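Local coordinates for autophagy-related protein 9 (Schizosaccharomyces pombe, PDB 7D0I) that scrambles phospholipids between membrane leaflets as a homotrimer with a solvated central pore, supplying membrane to the growing autophagosome, at residues K346-I351 / E467-Q472; R369-T374 / T458-W463. The protein carries 1 engineered substitution. All coordinates share one frame; numbering follows the deposited sequence.

Contact 1 of 2, residues K346-I351 / E467-Q472. With LMN (Lauryl Maltose Neopentyl Glycol), chain G.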
loop_
_atom_site.group_PDB
_atom_site.type_symbol
_atom_site.label_atom_id
_atom_site.label_comp_id
_atom_site.label_asym_id
_atom_site.label_seq_id
_atom_site.Cartn_x
_atom_site.Cartn_y
_atom_site.Cartn_z
ATOM N N LYS A 346 -37.171 -14.869 7.223
ATOM C CA LYS A 346 -37.764 -15.880 6.359
ATOM C C LYS A 346 -37.137 -15.907 4.977
ATOM O O LYS A 346 -37.091 -16.967 4.344
ATOM C CB LYS A 346 -39.261 -15.639 6.204
ATOM C CG LYS A 346 -40.004 -15.437 7.491
ATOM C CD LYS A 346 -41.480 -15.314 7.211
ATOM C CE LYS A 346 -42.252 -15.006 8.464
ATOM N NZ LYS A 346 -43.698 -14.877 8.182
ATOM N N ASP A 347 -36.662 -14.765 4.487
ATOM C CA ASP A 347 -35.990 -14.755 3.200
ATOM C C ASP A 347 -34.705 -15.557 3.239
ATOM O O ASP A 347 -34.310 -16.132 2.228
ATOM C CB ASP A 347 -35.703 -13.325 2.764
ATOM C CG ASP A 347 -36.954 -12.564 2.412
ATOM O OD1 ASP A 347 -37.764 -13.089 1.625
ATOM O OD2 ASP A 347 -37.133 -11.444 2.928
ATOM N N ASN A 348 -34.041 -15.618 4.389
ATOM C CA ASN A 348 -32.849 -16.447 4.491
ATOM C C ASN A 348 -33.198 -17.922 4.384
ATOM O O ASN A 348 -32.495 -18.687 3.715
ATOM C CB ASN A 348 -32.121 -16.159 5.794
ATOM C CG ASN A 348 -31.427 -14.831 5.780
ATOM O OD1 ASN A 348 -31.098 -14.312 4.728
ATOM N ND2 ASN A 348 -31.191 -14.273 6.951
ATOM N N TYR A 349 -34.286 -18.344 5.019
ATOM C CA TYR A 349 -34.729 -19.720 4.852
ATOM C C TYR A 349 -35.119 -20.000 3.415
ATOM O O TYR A 349 -34.904 -21.104 2.918
ATOM C CB TYR A 349 -35.899 -20.018 5.779
ATOM C CG TYR A 349 -35.505 -20.278 7.201
ATOM C CD1 TYR A 349 -34.874 -21.451 7.559
ATOM C CD2 TYR A 349 -35.778 -19.361 8.190
ATOM C CE1 TYR A 349 -34.518 -21.694 8.853
ATOM C CE2 TYR A 349 -35.430 -19.596 9.488
ATOM C CZ TYR A 349 -34.801 -20.762 9.815
ATOM O OH TYR A 349 -34.451 -20.994 11.117
ATOM N N PHE A 350 -35.693 -19.015 2.731
ATOM C CA PHE A 350 -36.057 -19.210 1.330
ATOM C C PHE A 350 -34.819 -19.359 0.457
ATOM O O PHE A 350 -34.757 -20.243 -0.401
ATOM C CB PHE A 350 -36.918 -18.050 0.850
ATOM C CG PHE A 350 -37.592 -18.298 -0.457
ATOM C CD1 PHE A 350 -38.844 -18.857 -0.504
ATOM C CD2 PHE A 350 -36.978 -17.962 -1.641
ATOM C CE1 PHE A 350 -39.463 -19.079 -1.698
ATOM C CE2 PHE A 350 -37.600 -18.188 -2.836
ATOM C CZ PHE A 350 -38.837 -18.745 -2.863
ATOM N N ILE A 351 -33.830 -18.487 0.647
ATOM C CA ILE A 351 -32.575 -18.597 -0.088
ATOM C C ILE A 351 -31.941 -19.955 0.147
ATOM O O ILE A 351 -31.399 -20.569 -0.776
ATOM C CB ILE A 351 -31.616 -17.464 0.316
ATOM C CG1 ILE A 351 -32.214 -16.108 -0.004
ATOM C CG2 ILE A 351 -30.312 -17.598 -0.403
ATOM C CD1 ILE A 351 -31.494 -14.991 0.661
ATOM N N GLU A 467 -27.590 -13.152 -1.633
ATOM C CA GLU A 467 -26.845 -13.526 -0.446
ATOM C C GLU A 467 -27.736 -13.406 0.775
ATOM O O GLU A 467 -28.786 -12.771 0.745
ATOM C CB GLU A 467 -25.612 -12.645 -0.287
ATOM C CG GLU A 467 -24.583 -12.874 -1.358
ATOM C CD GLU A 467 -23.436 -11.916 -1.274
ATOM O OE1 GLU A 467 -23.601 -10.849 -0.648
ATOM O OE2 GLU A 467 -22.367 -12.228 -1.832
ATOM N N TYR A 468 -27.305 -14.031 1.859
ATOM C CA TYR A 468 -28.068 -13.970 3.090
ATOM C C TYR A 468 -27.905 -12.609 3.741
ATOM O O TYR A 468 -26.851 -11.981 3.662
ATOM C CB TYR A 468 -27.619 -15.063 4.046
ATOM C CG TYR A 468 -27.732 -16.447 3.478
ATOM C CD1 TYR A 468 -26.656 -17.050 2.876
ATOM C CD2 TYR A 468 -28.912 -17.152 3.553
ATOM C CE1 TYR A 468 -26.752 -18.307 2.363
ATOM C CE2 TYR A 468 -29.013 -18.412 3.047
ATOM C CZ TYR A 468 -27.930 -18.983 2.449
ATOM O OH TYR A 468 -28.013 -20.244 1.928
ATOM N N ASN A 469 -28.975 -12.147 4.371
ATOM C CA ASN A 469 -29.040 -10.866 5.063
ATOM C C ASN A 469 -28.724 -9.687 4.157
ATOM O O ASN A 469 -28.512 -8.577 4.649
ATOM C CB ASN A 469 -28.124 -10.844 6.283
ATOM C CG ASN A 469 -28.448 -11.938 7.253
ATOM O OD1 ASN A 469 -29.593 -12.357 7.362
ATOM N ND2 ASN A 469 -27.441 -12.425 7.952
ATOM N N GLU A 470 -28.699 -9.891 2.847
ATOM C CA GLU A 470 -28.556 -8.798 1.896
ATOM C C GLU A 470 -29.940 -8.248 1.609
ATOM O O GLU A 470 -30.730 -8.881 0.907
ATOM C CB GLU A 470 -27.882 -9.262 0.613
ATOM C CG GLU A 470 -28.013 -8.279 -0.511
ATOM C CD GLU A 470 -27.017 -8.520 -1.603
ATOM O OE1 GLU A 470 -26.026 -7.767 -1.670
ATOM O OE2 GLU A 470 -27.216 -9.464 -2.392
ATOM N N LEU A 471 -30.238 -7.082 2.168
ATOM C CA LEU A 471 -31.556 -6.496 2.025
ATOM C C LEU A 471 -31.861 -6.245 0.559
ATOM O O LEU A 471 -30.971 -6.172 -0.281
ATOM C CB LEU A 471 -31.652 -5.213 2.840
ATOM C CG LEU A 471 -31.686 -5.436 4.347
ATOM C CD1 LEU A 471 -31.591 -4.134 5.064
ATOM C CD2 LEU A 471 -32.952 -6.134 4.733
ATOM N N GLN A 472 -33.152 -6.125 0.253
ATOM C CA GLN A 472 -33.588 -6.146 -1.139
ATOM C C GLN A 472 -32.958 -5.030 -1.954
ATOM O O GLN A 472 -32.569 -5.248 -3.103
ATOM C CB GLN A 472 -35.106 -6.055 -1.213
ATOM C CG GLN A 472 -35.635 -6.066 -2.621
ATOM C CD GLN A 472 -35.618 -7.438 -3.233
ATOM O OE1 GLN A 472 -36.197 -8.372 -2.695
ATOM N NE2 GLN A 472 -34.961 -7.569 -4.369
HETATM C C1 LMN G . -46.092 -9.637 -2.547
HETATM O O1 LMN G . -47.394 -9.800 -2.555
HETATM C C2 LMN G . -45.712 -8.143 -2.517
HETATM O O2 LMN G . -46.341 -7.531 -1.397
HETATM C C3 LMN G . -44.231 -7.995 -2.390
HETATM O O3 LMN G . -43.912 -6.562 -2.393
HETATM C C4 LMN G . -43.481 -8.664 -3.469
HETATM O O4 LMN G . -42.046 -8.733 -3.059
HETATM C C5 LMN G . -43.946 -10.054 -3.759
HETATM O O5 LMN G . -45.424 -10.192 -3.829
HETATM C C6 LMN G . -43.349 -10.530 -5.085
HETATM O O6 LMN G . -43.186 -9.433 -5.953
HETATM C CAA LMN G . -57.192 -13.813 -9.111
HETATM C CAB LMN G . -54.263 -17.538 -6.479
HETATM O OAI LMN G . -38.004 -8.388 -7.164
HETATM O OAJ LMN G . -38.574 -11.243 -3.290
HETATM O OAL LMN G . -44.094 -12.223 4.050
HETATM O OAN LMN G . -43.345 -13.989 -0.720
HETATM O OAP LMN G . -45.707 -14.094 0.106
HETATM O OAQ LMN G . -38.205 -5.646 -5.434
HETATM O OAR LMN G . -37.432 -10.630 -0.812
HETATM O OAS LMN G . -39.716 -4.611 -3.347
HETATM O OAT LMN G . -39.008 -8.247 0.039
HETATM O OAU LMN G . -40.448 -7.248 -1.659
HETATM O OAV LMN G . -40.850 -10.493 1.865
HETATM C CAW LMN G . -56.585 -12.686 -8.243
HETATM C CAX LMN G . -52.788 -17.097 -6.415
HETATM C CAY LMN G . -55.043 -12.826 -8.245
HETATM C CAZ LMN G . -52.071 -17.950 -5.341
HETATM C CBA LMN G . -54.515 -12.805 -6.787
HETATM C CBB LMN G . -51.628 -17.052 -4.154
HETATM C CBC LMN G . -53.121 -13.496 -6.749
HETATM C CBD LMN G . -51.557 -17.937 -2.881
HETATM C CBE LMN G . -52.644 -13.631 -5.272
HETATM C CBF LMN G . -51.618 -17.044 -1.611
HETATM C CBG LMN G . -52.894 -12.290 -4.516
HETATM C CBH LMN G . -50.764 -15.767 -1.844
HETATM C CBI LMN G . -52.166 -12.347 -3.132
HETATM C CBJ LMN G . -50.941 -14.816 -0.619
HETATM C CBK LMN G . -50.702 -11.812 -3.294
HETATM C CBL LMN G . -49.677 -13.892 -0.508
HETATM C CBM LMN G . -39.291 -8.160 -6.645
HETATM C CBN LMN G . -39.556 -12.026 -2.643
HETATM C CBP LMN G . -43.418 -12.472 2.837
HETATM C CBQ LMN G . -50.224 -11.207 -1.926
HETATM C CBR LMN G . -48.744 -13.282 -1.624
HETATM C CBS LMN G . -47.790 -11.165 -2.763
HETATM C CBT LMN G . -48.298 -11.131 -0.182
HETATM O OBV LMN G . -47.423 -12.051 0.498
HETATM O OBX LMN G . -45.479 -11.828 1.731
HETATM O OBY LMN G . -40.167 -8.673 -4.432
HETATM O OBZ LMN G . -40.917 -11.885 -0.643
HETATM O OCB LMN G . -42.864 -10.600 -0.133
HETATM C CCC LMN G . -39.181 -7.853 -5.179
HETATM C CCD LMN G . -39.528 -11.780 -1.158
HETATM C CCF LMN G . -44.007 -11.619 1.744
HETATM C CCH LMN G . -43.956 -12.655 -0.630
HETATM C CCJ LMN G . -46.061 -11.758 0.398
HETATM C CCL LMN G . -45.430 -12.815 -0.483
HETATM C CCM LMN G . -48.758 -11.698 -1.610
HETATM C CCN LMN G . -39.369 -6.351 -4.962
HETATM C CCO LMN G . -38.852 -10.419 -0.925
HETATM C CCQ LMN G . -43.254 -11.900 0.428
HETATM C CCR LMN G . -41.271 -7.890 -3.834
HETATM C CCS LMN G . -41.515 -10.549 -0.459
HETATM C CCT LMN G . -39.571 -6.057 -3.522
HETATM C CCU LMN G . -39.298 -9.664 0.278
HETATM C CCV LMN G . -40.771 -6.732 -2.962
HETATM C CCW LMN G . -40.740 -9.789 0.614
#
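The backbones come closest at Asn-348 and Tyr-468, CA to CA 5.6 Å, where one turn of helix 345-355 faces a type II beta turn running from Glu-467 to Glu-470. Asn-348, with CG beside its backbone N (chi1 -73°), grips the turn through both ends of its amide. Its OD1 accepts the backbone N-H of Asn-469 on an in-plane lone pair, N to OD1 3.1 Å. Its ND2 donates to OD1 of Asn-469, reaching that carbonyl from above its plane, and the two amide planes stand 64° apart. An alanine in place of Asn-348 would remove both bonds and would probably loosen the turn from the helix. One helical turn on, Ile-351 lays CG2 over a face of the Tyr-468 ring in a CH-pi contact, 4.2 Å from the centroid, while the carbonyl O of Asn-348 lies at the ring edge. CD1 of Ile-351 rests against the backbone O of Glu-467. Gln-472, bent at chi2, accepts a hydrogen bond at OE1 from OAR of the detergent LMN, and its NE2 is held by Asp-476. The turn packs against helix 345-355 and, through Asn-469, against Tyr-337 and Ala-340 of helix 336-343, and leads into helix 472-480.

Contact 2 of 2, residues R369-T374 / T458-W463. With LMN (Lauryl Maltose Neopentyl Glycol), chain H.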
loop_
_atom_site.group_PDB
_atom_site.type_symbol
_atom_site.label_atom_id
_atom_site.label_comp_id
_atom_site.label_asym_id
_atom_site.label_seq_id
_atom_site.Cartn_x
_atom_site.Cartn_y
_atom_site.Cartn_z
ATOM N N ARG A 369 -36.068 -25.941 -13.921
ATOM C CA ARG A 369 -36.299 -25.282 -12.643
ATOM C C ARG A 369 -36.920 -23.919 -12.915
ATOM O O ARG A 369 -36.246 -23.016 -13.412
ATOM C CB ARG A 369 -35.000 -25.127 -11.866
ATOM C CG ARG A 369 -34.279 -26.407 -11.550
ATOM C CD ARG A 369 -32.992 -26.090 -10.838
ATOM N NE ARG A 369 -33.222 -25.592 -9.489
ATOM C CZ ARG A 369 -32.438 -24.714 -8.879
ATOM N NH1 ARG A 369 -32.710 -24.318 -7.648
ATOM N NH2 ARG A 369 -31.386 -24.219 -9.508
ATOM N N ILE A 370 -38.197 -23.767 -12.590
ATOM C CA ILE A 370 -38.901 -22.507 -12.764
ATOM C C ILE A 370 -39.283 -21.972 -11.395
ATOM O O ILE A 370 -39.775 -22.719 -10.546
ATOM C CB ILE A 370 -40.145 -22.664 -13.659
ATOM C CG1 ILE A 370 -40.885 -23.964 -13.334
ATOM C CG2 ILE A 370 -39.753 -22.586 -15.125
ATOM C CD1 ILE A 370 -42.055 -23.783 -12.399
ATOM N N LEU A 371 -39.047 -20.682 -11.183
ATOM C CA LEU A 371 -39.418 -19.999 -9.952
ATOM C C LEU A 371 -40.151 -18.727 -10.361
ATOM O O LEU A 371 -39.545 -17.664 -10.479
ATOM C CB LEU A 371 -38.197 -19.707 -9.105
ATOM C CG LEU A 371 -38.395 -19.201 -7.684
ATOM C CD1 LEU A 371 -39.290 -20.125 -6.904
ATOM C CD2 LEU A 371 -37.059 -19.119 -7.027
ATOM N N THR A 372 -41.455 -18.843 -10.579
ATOM C CA THR A 372 -42.280 -17.696 -10.907
ATOM C C THR A 372 -42.512 -16.861 -9.654
ATOM O O THR A 372 -41.966 -17.135 -8.587
ATOM C CB THR A 372 -43.599 -18.166 -11.509
ATOM O OG1 THR A 372 -43.381 -19.390 -12.214
ATOM C CG2 THR A 372 -44.138 -17.147 -12.475
ATOM N N HIS A 373 -43.325 -15.816 -9.775
ATOM C CA HIS A 373 -43.733 -15.096 -8.579
ATOM C C HIS A 373 -44.861 -15.814 -7.862
ATOM O O HIS A 373 -44.943 -15.755 -6.632
ATOM C CB HIS A 373 -44.129 -13.658 -8.923
ATOM C CG HIS A 373 -45.145 -13.546 -10.015
ATOM N ND1 HIS A 373 -44.799 -13.364 -11.338
ATOM C CD2 HIS A 373 -46.496 -13.610 -9.987
ATOM C CE1 HIS A 373 -45.896 -13.309 -12.074
ATOM N NE2 HIS A 373 -46.939 -13.453 -11.278
ATOM N N THR A 374 -45.715 -16.522 -8.596
ATOM C CA THR A 374 -46.741 -17.323 -7.940
ATOM C C THR A 374 -46.138 -18.523 -7.229
ATOM O O THR A 374 -46.662 -18.950 -6.196
ATOM C CB THR A 374 -47.785 -17.792 -8.941
ATOM O OG1 THR A 374 -47.153 -18.612 -9.928
ATOM C CG2 THR A 374 -48.436 -16.610 -9.609
ATOM N N THR A 458 -33.356 -14.144 -15.118
ATOM C CA THR A 458 -34.578 -14.858 -14.817
ATOM C C THR A 458 -34.861 -14.796 -13.319
ATOM O O THR A 458 -33.946 -14.622 -12.518
ATOM C CB THR A 458 -34.478 -16.306 -15.265
ATOM O OG1 THR A 458 -33.471 -16.970 -14.502
ATOM C CG2 THR A 458 -34.107 -16.373 -16.716
ATOM N N PRO A 459 -36.127 -14.922 -12.918
ATOM C CA PRO A 459 -36.439 -14.893 -11.484
ATOM C C PRO A 459 -35.718 -15.944 -10.671
ATOM O O PRO A 459 -35.538 -15.749 -9.468
ATOM C CB PRO A 459 -37.951 -15.112 -11.460
ATOM C CG PRO A 459 -38.404 -14.539 -12.726
ATOM C CD PRO A 459 -37.351 -14.873 -13.730
ATOM N N LEU A 460 -35.306 -17.052 -11.276
ATOM C CA LEU A 460 -34.510 -18.034 -10.558
ATOM C C LEU A 460 -33.048 -17.634 -10.491
ATOM O O LEU A 460 -32.339 -18.053 -9.574
ATOM C CB LEU A 460 -34.641 -19.399 -11.218
ATOM C CG LEU A 460 -33.902 -20.544 -10.547
ATOM C CD1 LEU A 460 -34.543 -20.875 -9.233
ATOM C CD2 LEU A 460 -33.897 -21.740 -11.453
ATOM N N ALA A 461 -32.577 -16.838 -11.444
ATOM C CA ALA A 461 -31.225 -16.313 -11.357
ATOM C C ALA A 461 -31.102 -15.263 -10.276
ATOM O O ALA A 461 -30.006 -15.041 -9.767
ATOM C CB ALA A 461 -30.800 -15.716 -12.689
ATOM N N LEU A 462 -32.196 -14.601 -9.923
ATOM C CA LEU A 462 -32.150 -13.584 -8.890
ATOM C C LEU A 462 -32.238 -14.158 -7.489
ATOM O O LEU A 462 -31.987 -13.433 -6.527
ATOM C CB LEU A 462 -33.267 -12.572 -9.106
ATOM C CG LEU A 462 -33.045 -11.606 -10.259
ATOM C CD1 LEU A 462 -34.074 -10.522 -10.215
ATOM C CD2 LEU A 462 -31.675 -11.022 -10.157
ATOM N N TRP A 463 -32.601 -15.427 -7.344
ATOM C CA TRP A 463 -32.495 -16.112 -6.067
ATOM C C TRP A 463 -31.232 -16.942 -5.958
ATOM O O TRP A 463 -30.865 -17.343 -4.852
ATOM C CB TRP A 463 -33.706 -17.013 -5.837
ATOM C CG TRP A 463 -34.905 -16.279 -5.375
ATOM C CD1 TRP A 463 -36.047 -16.072 -6.067
ATOM C CD2 TRP A 463 -35.083 -15.639 -4.109
ATOM N NE1 TRP A 463 -36.932 -15.348 -5.317
ATOM C CE2 TRP A 463 -36.359 -15.071 -4.106
ATOM C CE3 TRP A 463 -34.282 -15.495 -2.976
ATOM C CZ2 TRP A 463 -36.857 -14.371 -3.018
ATOM C CZ3 TRP A 463 -34.778 -14.798 -1.903
ATOM C CH2 TRP A 463 -36.049 -14.248 -1.928
HETATM C C1 LMN H . -46.472 -9.001 -8.339
HETATM O O1 LMN H . -47.093 -8.336 -7.399
HETATM C C2 LMN H . -45.175 -8.267 -8.759
HETATM O O2 LMN H . -44.234 -8.389 -7.694
HETATM C C3 LMN H . -44.538 -8.793 -10.013
HETATM O O3 LMN H . -43.597 -7.758 -10.465
HETATM C C4 LMN H . -45.460 -9.106 -11.121
HETATM O O4 LMN H . -44.763 -9.993 -12.106
HETATM C C5 LMN H . -46.682 -9.820 -10.670
HETATM O O5 LMN H . -47.370 -9.086 -9.592
HETATM C C6 LMN H . -47.662 -9.990 -11.830
HETATM O O6 LMN H . -48.854 -10.564 -11.340
HETATM C CAA LMN H . -58.072 -9.428 -11.818
HETATM C CAB LMN H . -57.284 -9.845 0.795
HETATM O OAI LMN H . -44.485 -6.591 -16.358
HETATM O OAJ LMN H . -41.909 -1.740 -1.931
HETATM O OAL LMN H . -45.906 -4.884 -9.273
HETATM O OAN LMN H . -44.282 -3.327 -3.646
HETATM O OAP LMN H . -46.901 -3.691 -4.294
HETATM O OAQ LMN H . -42.097 -8.215 -16.545
HETATM O OAR LMN H . -40.745 1.006 -4.813
HETATM O OAS LMN H . -40.703 -8.573 -14.147
HETATM O OAT LMN H . -40.802 0.338 -7.524
HETATM O OAU LMN H . -42.321 -10.680 -12.555
HETATM O OAV LMN H . -43.262 -1.512 -7.907
HETATM C CAW LMN H . -56.582 -9.020 -11.838
HETATM C CAX LMN H . -55.951 -9.736 0.023
HETATM C CAY LMN H . -55.705 -10.297 -11.754
HETATM C CAZ LMN H . -56.126 -8.751 -1.159
HETATM C CBA LMN H . -54.244 -9.943 -11.358
HETATM C CBB LMN H . -54.794 -8.653 -1.954
HETATM C CBC LMN H . -54.153 -8.497 -10.785
HETATM C CBD LMN H . -53.703 -7.997 -1.059
HETATM C CBE LMN H . -52.718 -7.938 -11.013
HETATM C CBF LMN H . -52.755 -7.150 -1.961
HETATM C CBG LMN H . -51.671 -9.008 -10.582
HETATM C CBH LMN H . -51.454 -7.952 -2.270
HETATM C CBI LMN H . -51.447 -8.897 -9.039
HETATM C CBJ LMN H . -51.377 -8.208 -3.810
HETATM C CBK LMN H . -50.826 -7.495 -8.707
HETATM C CBL LMN H . -49.871 -8.312 -4.243
HETATM C CBM LMN H . -45.140 -7.623 -15.659
HETATM C CBN LMN H . -41.203 -1.672 -3.151
HETATM C CBP LMN H . -45.217 -4.059 -8.360
HETATM C CBQ LMN H . -50.758 -7.315 -7.148
HETATM C CBR LMN H . -49.156 -8.626 -5.614
HETATM C CBS LMN H . -48.278 -7.663 -7.853
HETATM C CBT LMN H . -48.843 -6.043 -5.916
HETATM O OBV LMN H . -47.783 -6.261 -4.970
HETATM O OBX LMN H . -46.541 -5.148 -6.649
HETATM O OBY LMN H . -44.719 -9.672 -14.433
HETATM O OBZ LMN H . -42.982 -1.906 -4.784
HETATM O OCB LMN H . -43.080 -3.740 -6.357
HETATM C CCC LMN H . -44.221 -8.806 -15.528
HETATM C CCD LMN H . -42.029 -0.949 -4.178
HETATM C CCF LMN H . -45.166 -4.737 -7.025
HETATM C CCH LMN H . -44.641 -4.364 -4.628
HETATM C CCJ LMN H . -46.515 -5.804 -5.345
HETATM C CCL LMN H . -46.019 -4.824 -4.301
HETATM C CCM LMN H . -49.266 -7.413 -6.626
HETATM C CCN LMN H . -42.791 -8.299 -15.284
HETATM C CCO LMN H . -41.096 -0.329 -5.223
HETATM C CCQ LMN H . -44.505 -3.817 -5.989
HETATM C CCR LMN H . -44.192 -9.242 -13.119
HETATM C CCS LMN H . -42.366 -2.616 -5.930
HETATM C CCT LMN H . -42.015 -9.180 -14.375
HETATM C CCU LMN H . -41.725 -0.288 -6.573
HETATM C CCV LMN H . -42.665 -9.375 -13.054
HETATM C CCW LMN H . -42.089 -1.638 -7.079
#
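Leu-371 sets its CD2 methyl obliquely against the indole of Trp-463, CD2 to CD1 3.4 Å, while the same methyl meets CD1 of Leu-460 at 3.8 Å. Its CG is anti to the backbone N (chi1 -170°), sending the branch across both partners at about a right angle. Leu-460, also extended from its backbone N, divides its methyls, CD1 lying against CB and CD2 of Leu-371, and CD2 turning to CB of Arg-369. The arginine chain bends at chi3, and CD2 of Leu-460 lies over one face of the Arg-369 guanidinium, 4.0 Å above its plane and toward the rim. Pro-459 sets CB against the backbone O of Leu-371. No hydrogen bond crosses the pair, and side-chain packing, chiefly apolar, joins it. Thr-458 OG1 accepts from Ala-461 N, capping the turn into helix 461-464. The indole N-H of Trp-463 is bonded to Glu-376. His-373 presents one ring face to a sugar of LMN, whose C5 stands over its centre, and its ND1 bonds to Glu-610. This hydrophobic join between two helix-entry segments borders two detergent sites, Trp-463 in one and His-373 in the other, flat against a sugar ring as aromatics are in carbohydrate sites.

Overall arrangement
From the N terminus, the chain passes through helix 345-355 (346-351), then 369-374 at the start of helix 373-382. It goes on through several helices, including the intramembrane helix 427-447, to 458-463, which closes contact 2 across 83 residues, and a few residues later 467-472 returns to helix 345-355, closing contact 1 across 115. Contact 2 is therefore nested within contact 1, and their centres lie 15 Å apart. They meet at Trp-463, whose CZ3 is 3.4 Å from CG1 of Ile-351 and whose ring meets that of Phe-350. Together they tie the segment around helix 461-464 to helices 345-355 and 373-382, beside two bound detergent molecules.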